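Local coordinates for packaging protein UL32 (Human herpesvirus 8 type M, PDB 6XF9) that probably guides newly made capsids to nuclear replication compartments, controlling cleavage and packaging of viral DNA, and assembles as a zinc-binding pentameric ring, at residues Leu7-Ile10 / Thr11-Asp15; Ser50-Arg53 / Val54-Leu57; Lys144-Gly147 / Ile148-Leu151; Lys155-Phe158 / Ile159-Met162. All coordinates share one frame; numbering follows the deposited sequence.

Contact 1 (Leu7-Ile10 / Thr11-Asp15); sequences LGTI and TRHRD
The carbonyl oxygen L7 O is gripped by two amides: T11 N reaches it at 2.9 Å in an ordinary helical bond, and I10 N, one residue earlier, adds a weak i to i+3 bond. One residue on, R12 N binds G8 O at 3.0 Å. The next carbonyl breaks the pattern, because T9 O is met by a side chain. H13 ND1 donates to it at 3.0 Å with an almost straight N-H...O angle of 175°. The imidazole comes edge-on, T9 O lies in the plane of the ring, and the nitrogen in turn sits in the carbonyl plane. CG of H13 stands beside its own backbone N (chi1 -60°), which swings the ring back along the helix to T9. The far side of the ring is held too, since H13 NE2 is hydrogen-bonded to H104 ND1 and the two rings meet nearly parallel, so the imidazole bridges T9 O on its own helix and H104 on helix 89-106.

R12 folds back over G8. Its chain bends at chi3 (64°), bringing R12 NE to 3.7 Å from G8 O, with the guanidinium oblique to that carbonyl; its charge is paired with E101 on the same neighbouring helix. On another side, I10 packs on A97 and F264. The arrangement is that of a helix break: H13 leaves helical geometry after helix 7-12 and serves as the N-cap residue of helix 14-22.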
loop_
_atom_site.group_PDB
_atom_site.type_symbol
_atom_site.label_atom_id
_atom_site.label_comp_id
_atom_site.label_asym_id
_atom_site.label_seq_id
_atom_site.Cartn_x
_atom_site.Cartn_y
_atom_site.Cartn_z
ATOM N N LEU D 7 33.826 -46.422 -4.269
ATOM C CA LEU D 7 32.997 -47.232 -5.149
ATOM C C LEU D 7 32.817 -48.647 -4.602
ATOM O O LEU D 7 31.687 -49.160 -4.539
ATOM C CB LEU D 7 33.634 -47.245 -6.531
ATOM C CG LEU D 7 32.941 -47.962 -7.670
ATOM C CD1 LEU D 7 31.443 -47.745 -7.627
ATOM C CD2 LEU D 7 33.541 -47.422 -8.976
ATOM N N GLY D 8 33.901 -49.244 -4.091
ATOM C CA GLY D 8 33.802 -50.572 -3.507
ATOM C C GLY D 8 32.771 -50.663 -2.396
ATOM O O GLY D 8 32.063 -51.665 -2.280
ATOM N N THR D 9 32.671 -49.617 -1.562
ATOM C CA THR D 9 31.694 -49.640 -0.475
ATOM C C THR D 9 30.280 -49.693 -1.041
ATOM O O THR D 9 29.389 -50.356 -0.485
ATOM C CB THR D 9 31.845 -48.408 0.412
ATOM O OG1 THR D 9 33.228 -48.017 0.516
ATOM C CG2 THR D 9 31.308 -48.725 1.795
ATOM N N ILE D 10 30.063 -48.991 -2.157
ATOM C CA ILE D 10 28.766 -49.014 -2.829
ATOM C C ILE D 10 28.482 -50.407 -3.361
ATOM O O ILE D 10 27.369 -50.935 -3.212
ATOM C CB ILE D 10 28.718 -47.962 -3.953
ATOM C CG1 ILE D 10 28.625 -46.549 -3.358
ATOM C CG2 ILE D 10 27.537 -48.247 -4.867
ATOM C CD1 ILE D 10 29.100 -45.476 -4.288
ATOM N N THR D 11 29.484 -51.002 -4.026
ATOM C CA THR D 11 29.318 -52.305 -4.666
ATOM C C THR D 11 28.982 -53.415 -3.664
ATOM O O THR D 11 28.053 -54.200 -3.891
ATOM C CB THR D 11 30.599 -52.665 -5.433
ATOM O OG1 THR D 11 30.643 -51.965 -6.686
ATOM C CG2 THR D 11 30.646 -54.134 -5.703
ATOM N N ARG D 12 29.681 -53.471 -2.525
ATOM C CA ARG D 12 29.441 -54.606 -1.634
ATOM C C ARG D 12 28.041 -54.596 -1.032
ATOM O O ARG D 12 27.459 -55.665 -0.802
ATOM C CB ARG D 12 30.516 -54.692 -0.568
ATOM C CG ARG D 12 30.282 -53.968 0.690
ATOM C CD ARG D 12 31.495 -54.275 1.526
ATOM N NE ARG D 12 32.613 -53.681 0.799
ATOM C CZ ARG D 12 33.759 -53.306 1.343
ATOM N NH1 ARG D 12 33.957 -53.483 2.643
ATOM N NH2 ARG D 12 34.702 -52.760 0.580
ATOM N N HIS D 13 27.457 -53.424 -0.805
ATOM C CA HIS D 13 26.134 -53.356 -0.196
ATOM C C HIS D 13 25.040 -53.178 -1.242
ATOM O O HIS D 13 23.959 -52.663 -0.929
ATOM C CB HIS D 13 26.069 -52.233 0.838
ATOM C CG HIS D 13 27.049 -52.401 1.947
ATOM N ND1 HIS D 13 28.316 -51.865 1.901
ATOM C CD2 HIS D 13 26.965 -53.075 3.114
ATOM C CE1 HIS D 13 28.963 -52.180 3.008
ATOM N NE2 HIS D 13 28.166 -52.915 3.760
ATOM N N ARG D 14 25.300 -53.623 -2.477
ATOM C CA ARG D 14 24.297 -53.548 -3.534
ATOM C C ARG D 14 22.960 -54.071 -3.053
ATOM O O ARG D 14 21.917 -53.526 -3.408
ATOM C CB ARG D 14 24.774 -54.334 -4.762
ATOM C CG ARG D 14 23.812 -54.364 -5.941
ATOM C CD ARG D 14 24.485 -54.945 -7.204
ATOM N NE ARG D 14 23.563 -55.796 -7.949
ATOM C CZ ARG D 14 23.650 -56.121 -9.239
ATOM N NH1 ARG D 14 24.631 -55.669 -10.019
ATOM N NH2 ARG D 14 22.717 -56.904 -9.756
ATOM N N ASP D 15 22.973 -55.029 -2.134
ATOM C CA ASP D 15 21.729 -55.602 -1.638
ATOM C C ASP D 15 20.920 -54.564 -0.870
ATOM O O ASP D 15 19.755 -54.319 -1.193
ATOM C CB ASP D 15 22.022 -56.829 -0.768
#

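Contact 2 (Ser50-Arg53 / Val54-Leu57); sequences SPCR and VCQL. With ZN (zinc ion), chain O.
C52 SG takes up two partners at once: it binds the zinc ion at 2.3 Å and accepts a hydrogen bond from C55 N at 3.4 Å, nearly straight at 170°. With SG anti to the backbone N (chi1 176°), the sulfur swings over the start of helix 53-60, so C52 is both metal ligand and N-cap. C55 SG completes the pair with its own 2.3 Å bond to zinc. CB of C52 and CB of C55 rest 3.8 Å apart. This is a CxxC zinc site of three cysteines and one histidine, with H130 and C136 supplying the other two ligands. The amide-to-sulfur bond may draw some charge off the sulfur.

Backbone acceptors are used as well: C52 O receives Q56 N at 2.9 Å, and R53 O receives L57 N at the same distance. Q56 bends at chi2 (-70°) and lies across the turn, its CG 3.3 Å from C52 O and its NE2 3.9 Å from CB of P51. That NE2 bonds D331 of a second subunit, whose carboxylate also takes C52 N. R53 turns the other way, its NH2 bonded to the carbonyl of R121.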
loop_
_atom_site.group_PDB
_atom_site.type_symbol
_atom_site.label_atom_id
_atom_site.label_comp_id
_atom_site.label_asym_id
_atom_site.label_seq_id
_atom_site.Cartn_x
_atom_site.Cartn_y
_atom_site.Cartn_z
ATOM N N SER D 50 8.604 -33.749 13.479
ATOM C CA SER D 50 8.902 -35.175 13.504
ATOM C C SER D 50 10.397 -35.430 13.738
ATOM O O SER D 50 11.247 -34.621 13.348
ATOM C CB SER D 50 8.442 -35.838 12.225
ATOM O OG SER D 50 8.805 -35.067 11.103
ATOM N N PRO D 51 10.745 -36.557 14.360
ATOM C CA PRO D 51 12.153 -36.844 14.649
ATOM C C PRO D 51 12.986 -37.072 13.400
ATOM O O PRO D 51 12.477 -37.340 12.312
ATOM C CB PRO D 51 12.084 -38.123 15.489
ATOM C CG PRO D 51 10.817 -38.749 15.089
ATOM C CD PRO D 51 9.866 -37.615 14.875
ATOM N N CYS D 52 14.297 -36.942 13.574
ATOM C CA CYS D 52 15.240 -37.331 12.541
ATOM C C CYS D 52 15.491 -38.827 12.626
ATOM O O CYS D 52 16.054 -39.309 13.609
ATOM C CB CYS D 52 16.542 -36.573 12.710
ATOM S SG CYS D 52 17.708 -37.160 11.487
ATOM N N ARG D 53 15.089 -39.568 11.604
ATOM C CA ARG D 53 15.186 -41.023 11.684
ATOM C C ARG D 53 16.623 -41.492 11.832
ATOM O O ARG D 53 16.887 -42.460 12.556
ATOM C CB ARG D 53 14.520 -41.650 10.468
ATOM C CG ARG D 53 12.999 -41.583 10.540
ATOM C CD ARG D 53 12.400 -42.028 9.236
ATOM N NE ARG D 53 12.216 -43.470 9.159
ATOM C CZ ARG D 53 11.189 -44.118 9.689
ATOM N NH1 ARG D 53 10.250 -43.453 10.353
ATOM N NH2 ARG D 53 11.109 -45.430 9.545
ATOM N N VAL D 54 17.575 -40.810 11.186
ATOM C CA VAL D 54 18.974 -41.220 11.305
ATOM C C VAL D 54 19.510 -40.901 12.691
ATOM O O VAL D 54 20.263 -41.684 13.270
ATOM C CB VAL D 54 19.832 -40.575 10.204
ATOM C CG1 VAL D 54 21.289 -40.847 10.449
ATOM C CG2 VAL D 54 19.445 -41.135 8.873
ATOM N N CYS D 55 19.167 -39.741 13.239
ATOM C CA CYS D 55 19.565 -39.465 14.616
ATOM C C CYS D 55 18.989 -40.512 15.554
ATOM O O CYS D 55 19.642 -40.926 16.517
ATOM C CB CYS D 55 19.098 -38.075 15.044
ATOM S SG CYS D 55 20.053 -36.657 14.417
ATOM N N GLN D 56 17.774 -40.977 15.267
ATOM C CA GLN D 56 17.123 -41.939 16.154
ATOM C C GLN D 56 17.766 -43.312 16.034
ATOM O O GLN D 56 17.891 -44.035 17.028
ATOM C CB GLN D 56 15.617 -41.996 15.866
ATOM C CG GLN D 56 14.884 -40.726 16.304
ATOM C CD GLN D 56 14.829 -40.592 17.818
ATOM O OE1 GLN D 56 15.251 -41.502 18.542
ATOM N NE2 GLN D 56 14.353 -39.442 18.309
ATOM N N LEU D 57 18.161 -43.689 14.822
ATOM C CA LEU D 57 18.913 -44.921 14.633
ATOM C C LEU D 57 20.186 -44.909 15.469
ATOM O O LEU D 57 20.488 -45.879 16.173
ATOM C CB LEU D 57 19.225 -45.099 13.153
ATOM C CG LEU D 57 19.882 -46.403 12.752
ATOM C CD1 LEU D 57 18.999 -47.566 13.202
ATOM C CD2 LEU D 57 20.055 -46.400 11.235
HETATM ZN ZN ZN O . 19.657 -36.213 12.235
#

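Contact 3 (Lys144-Gly147 / Ile148-Leu151); sequences KILG and ISNL
This is a local contact along one helix, the opening turns of helix 145-164, lying near the protein surface against a second subunit. I148 folds back along the preceding turn: I148 CD1 reaches K144 O at 3.4 Å, and the same CD1 comes within 4.3 Å of I145 CD1, a loose apolar contact. CG1 of I148 lies beside its backbone N (chi1 -72°), so the longer branch runs back toward K144 instead of out from the helix. I148 and L151 continue onto E416 of helix 416-430, and T420 touches L151, which ties this end of the helix to the region of the second zinc site.

The helical ladder starts long, with I148 N to K144 O at 3.3 Å, and tightens at the next rung, where S149 N bonds I145 O at 2.9 Å. At G147 the ladder is looser: L151 N reaches G147 O only weakly, and N150 N adds a weak bond to the same oxygen.

N150 leans over L146 O, with ND2 3.8 Å from it, but its polar work is done outward, where OD1 accepts from the backbone N of H458 in the second subunit. L456 of the second subunit packs on L146, and Q461 of that second subunit lies on S149.

L146 O itself serves two donors. N150 N bonds it at 3.2 Å, and S149 OG, turned between its own N and carbonyl carbon (chi1 83°), donates at 2.9 Å onto a lone pair in the carbonyl plane.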
loop_
_atom_site.group_PDB
_atom_site.type_symbol
_atom_site.label_atom_id
_atom_site.label_comp_id
_atom_site.label_asym_id
_atom_site.label_seq_id
_atom_site.Cartn_x
_atom_site.Cartn_y
_atom_site.Cartn_z
ATOM N N LYS D 144 22.515 -21.061 20.043
ATOM C CA LYS D 144 22.148 -20.806 18.669
ATOM C C LYS D 144 21.118 -21.746 18.115
ATOM O O LYS D 144 20.709 -21.621 16.984
ATOM C CB LYS D 144 23.367 -20.958 17.795
ATOM C CG LYS D 144 24.423 -19.926 18.016
ATOM C CD LYS D 144 25.589 -20.207 17.102
ATOM C CE LYS D 144 26.669 -19.158 17.289
ATOM N NZ LYS D 144 27.871 -19.383 16.431
ATOM N N ILE D 145 20.657 -22.665 18.927
ATOM C CA ILE D 145 19.778 -23.714 18.419
ATOM C C ILE D 145 18.430 -23.140 18.016
ATOM O O ILE D 145 17.913 -23.470 16.944
ATOM C CB ILE D 145 19.606 -24.847 19.443
ATOM C CG1 ILE D 145 20.810 -25.786 19.446
ATOM C CG2 ILE D 145 18.368 -25.659 19.091
ATOM C CD1 ILE D 145 21.034 -26.478 18.089
ATOM N N LEU D 146 17.818 -22.303 18.866
ATOM C CA LEU D 146 16.484 -21.800 18.535
ATOM C C LEU D 146 16.463 -21.134 17.160
ATOM O O LEU D 146 15.636 -21.476 16.307
ATOM C CB LEU D 146 15.973 -20.832 19.609
ATOM C CG LEU D 146 15.251 -21.447 20.826
ATOM C CD1 LEU D 146 14.555 -20.376 21.657
ATOM C CD2 LEU D 146 14.270 -22.539 20.438
ATOM N N GLY D 147 17.383 -20.208 16.919
ATOM C CA GLY D 147 17.487 -19.596 15.602
ATOM C C GLY D 147 17.599 -20.611 14.482
ATOM O O GLY D 147 17.010 -20.435 13.408
ATOM N N ILE D 148 18.412 -21.655 14.685
ATOM C CA ILE D 148 18.573 -22.676 13.653
ATOM C C ILE D 148 17.246 -23.343 13.359
ATOM O O ILE D 148 16.933 -23.640 12.199
ATOM C CB ILE D 148 19.637 -23.717 14.048
ATOM C CG1 ILE D 148 21.039 -23.124 13.973
ATOM C CG2 ILE D 148 19.585 -24.891 13.090
ATOM C CD1 ILE D 148 22.064 -23.851 14.802
ATOM N N SER D 149 16.445 -23.610 14.396
ATOM C CA SER D 149 15.178 -24.300 14.166
ATOM C C SER D 149 14.223 -23.448 13.326
ATOM O O SER D 149 13.371 -23.995 12.608
ATOM C CB SER D 149 14.543 -24.740 15.489
ATOM O OG SER D 149 13.802 -23.714 16.121
ATOM N N ASN D 150 14.306 -22.115 13.420
ATOM C CA ASN D 150 13.495 -21.299 12.518
ATOM C C ASN D 150 13.859 -21.599 11.069
ATOM O O ASN D 150 12.990 -21.927 10.253
ATOM C CB ASN D 150 13.631 -19.807 12.853
ATOM C CG ASN D 150 13.059 -19.465 14.271
ATOM O OD1 ASN D 150 12.042 -20.036 14.723
ATOM N ND2 ASN D 150 13.693 -18.507 14.950
ATOM N N LEU D 151 15.155 -21.569 10.745
ATOM C CA LEU D 151 15.586 -21.831 9.376
ATOM C C LEU D 151 15.287 -23.258 8.954
ATOM O O LEU D 151 14.932 -23.505 7.798
ATOM C CB LEU D 151 17.071 -21.525 9.212
ATOM C CG LEU D 151 17.392 -20.037 9.312
ATOM C CD1 LEU D 151 18.856 -19.788 9.110
ATOM C CD2 LEU D 151 16.586 -19.267 8.308
#

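Contact 4 (Lys155-Phe158 / Ile159-Met162); sequences KSEF and IRGM
An i to i+3 salt bridge on the later half of helix 145-164 joins E157 to R160; most of this helix segment is buried, but the ion pair itself lies at a partly exposed edge. The two side chains run side by side and point the same way, yet their flat ends are turned 61° apart, so carboxylate and guanidinium do not share a plane. R160 NH2 donates to E157 OE1 at 2.9 Å, meeting it on the syn side but tilted out of the carboxylate plane. R160 NH1 faces E157 OE2 near the plane of the guanidinium; the modelled 2.5 Å is very short, and its exact length is doubtful. E157 gets there by curling: its chain bends at chi2 (-66°), while R160 starts with CG anti to its backbone N (chi1 -157°) and bends farther out. NH1 also reaches the backbone carbonyl of L46, which ties the arginine to the loop after helix 37-45.

Beneath the pair, the backbone bonds are short: R160 N to S156 O and G161 N to E157 O are each 2.8 Å. Another flank is mostly apolar, carrying I159, F158 and M162: I159 packs on F423, and F158 on L424. CG of M162 lies 3.6 Å from F158 O, and the bend at chi3 brings CE back toward the same oxygen. At the edge of this flank K155 leads away to E416 and Q419.

Helix 416-430 thus meets the apolar flank and the lysine. The carboxylate probably balances the arginine charge, while L46 O occupies a further N-H; this is consistent with an ionised E157.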
loop_
_atom_site.group_PDB
_atom_site.type_symbol
_atom_site.label_atom_id
_atom_site.label_comp_id
_atom_site.label_asym_id
_atom_site.label_seq_id
_atom_site.Cartn_x
_atom_site.Cartn_y
_atom_site.Cartn_z
ATOM N N LYS D 155 13.136 -24.578 5.643
ATOM C CA LYS D 155 13.650 -25.552 4.689
ATOM C C LYS D 155 12.688 -26.710 4.537
ATOM O O LYS D 155 12.287 -27.043 3.420
ATOM C CB LYS D 155 15.041 -26.020 5.113
ATOM C CG LYS D 155 16.138 -25.102 4.618
ATOM C CD LYS D 155 17.494 -25.566 5.012
ATOM C CE LYS D 155 17.859 -25.019 6.361
ATOM N NZ LYS D 155 19.196 -25.528 6.784
ATOM N N SER D 156 12.263 -27.307 5.654
ATOM C CA SER D 156 11.332 -28.434 5.596
ATOM C C SER D 156 10.076 -28.082 4.804
ATOM O O SER D 156 9.634 -28.851 3.939
ATOM C CB SER D 156 10.927 -28.849 7.017
ATOM O OG SER D 156 12.023 -29.293 7.787
ATOM N N GLU D 157 9.488 -26.911 5.082
ATOM C CA GLU D 157 8.239 -26.532 4.422
ATOM C C GLU D 157 8.417 -26.478 2.914
ATOM O O GLU D 157 7.649 -27.096 2.164
ATOM C CB GLU D 157 7.736 -25.189 4.951
ATOM C CG GLU D 157 7.338 -25.267 6.405
ATOM C CD GLU D 157 6.131 -26.179 6.613
ATOM O OE1 GLU D 157 5.031 -25.830 6.099
ATOM O OE2 GLU D 157 6.291 -27.244 7.273
ATOM N N PHE D 158 9.443 -25.763 2.443
ATOM C CA PHE D 158 9.573 -25.637 0.996
ATOM C C PHE D 158 10.074 -26.914 0.337
ATOM O O PHE D 158 9.841 -27.109 -0.852
ATOM C CB PHE D 158 10.465 -24.472 0.636
ATOM C CG PHE D 158 9.769 -23.165 0.702
ATOM C CD1 PHE D 158 9.400 -22.634 1.922
ATOM C CD2 PHE D 158 9.450 -22.474 -0.470
ATOM C CE1 PHE D 158 8.742 -21.398 1.989
ATOM C CE2 PHE D 158 8.797 -21.249 -0.421
ATOM C CZ PHE D 158 8.442 -20.707 0.814
ATOM N N ILE D 159 10.821 -27.764 1.032
ATOM C CA ILE D 159 11.108 -29.054 0.419
ATOM C C ILE D 159 9.841 -29.885 0.354
ATOM O O ILE D 159 9.580 -30.558 -0.650
ATOM C CB ILE D 159 12.249 -29.786 1.137
ATOM C CG1 ILE D 159 13.545 -29.025 0.883
ATOM C CG2 ILE D 159 12.373 -31.194 0.590
ATOM C CD1 ILE D 159 14.642 -29.402 1.778
ATOM N N ARG D 160 9.029 -29.852 1.420
ATOM C CA ARG D 160 7.754 -30.567 1.405
ATOM C C ARG D 160 6.846 -30.058 0.281
ATOM O O ARG D 160 6.088 -30.837 -0.305
ATOM C CB ARG D 160 7.058 -30.436 2.762
ATOM C CG ARG D 160 6.075 -31.564 3.006
ATOM C CD ARG D 160 5.471 -31.576 4.417
ATOM N NE ARG D 160 4.575 -30.448 4.633
ATOM C CZ ARG D 160 4.823 -29.435 5.453
ATOM N NH1 ARG D 160 5.941 -29.412 6.171
ATOM N NH2 ARG D 160 3.939 -28.445 5.563
ATOM N N GLY D 161 6.898 -28.758 -0.022
ATOM C CA GLY D 161 6.181 -28.243 -1.181
ATOM C C GLY D 161 6.611 -28.905 -2.479
ATOM O O GLY D 161 5.782 -29.262 -3.313
ATOM N N MET D 162 7.920 -29.065 -2.678
ATOM C CA MET D 162 8.406 -29.727 -3.890
ATOM C C MET D 162 7.920 -31.168 -3.995
ATOM O O MET D 162 7.787 -31.700 -5.105
ATOM C CB MET D 162 9.927 -29.689 -3.926
ATOM C CG MET D 162 10.463 -28.314 -4.134
ATOM S SD MET D 162 12.232 -28.374 -4.428
ATOM C CE MET D 162 12.856 -28.301 -2.742
#

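Overall arrangement
Contact 4 is the buried one and contact 3 a surface one at the subunit boundary, though both lie on helix 145-164, their centres about 17 Å apart. Along that helix the chemistry changes, from a serine hydroxyl backing onto the main chain to a charged pair with an apolar flank on helix 416-430. Contact 2, about 18 Å from each of these centre to centre, also meets a second subunit, but it is organised by a metal. Contact 1 stands farther off, about 24 Å from contact 2 between centres, and is partly buried against helix 89-106. Contacts 1 and 2 both involve an N-cap residue, histidine in one and a zinc-bound cysteine in the other.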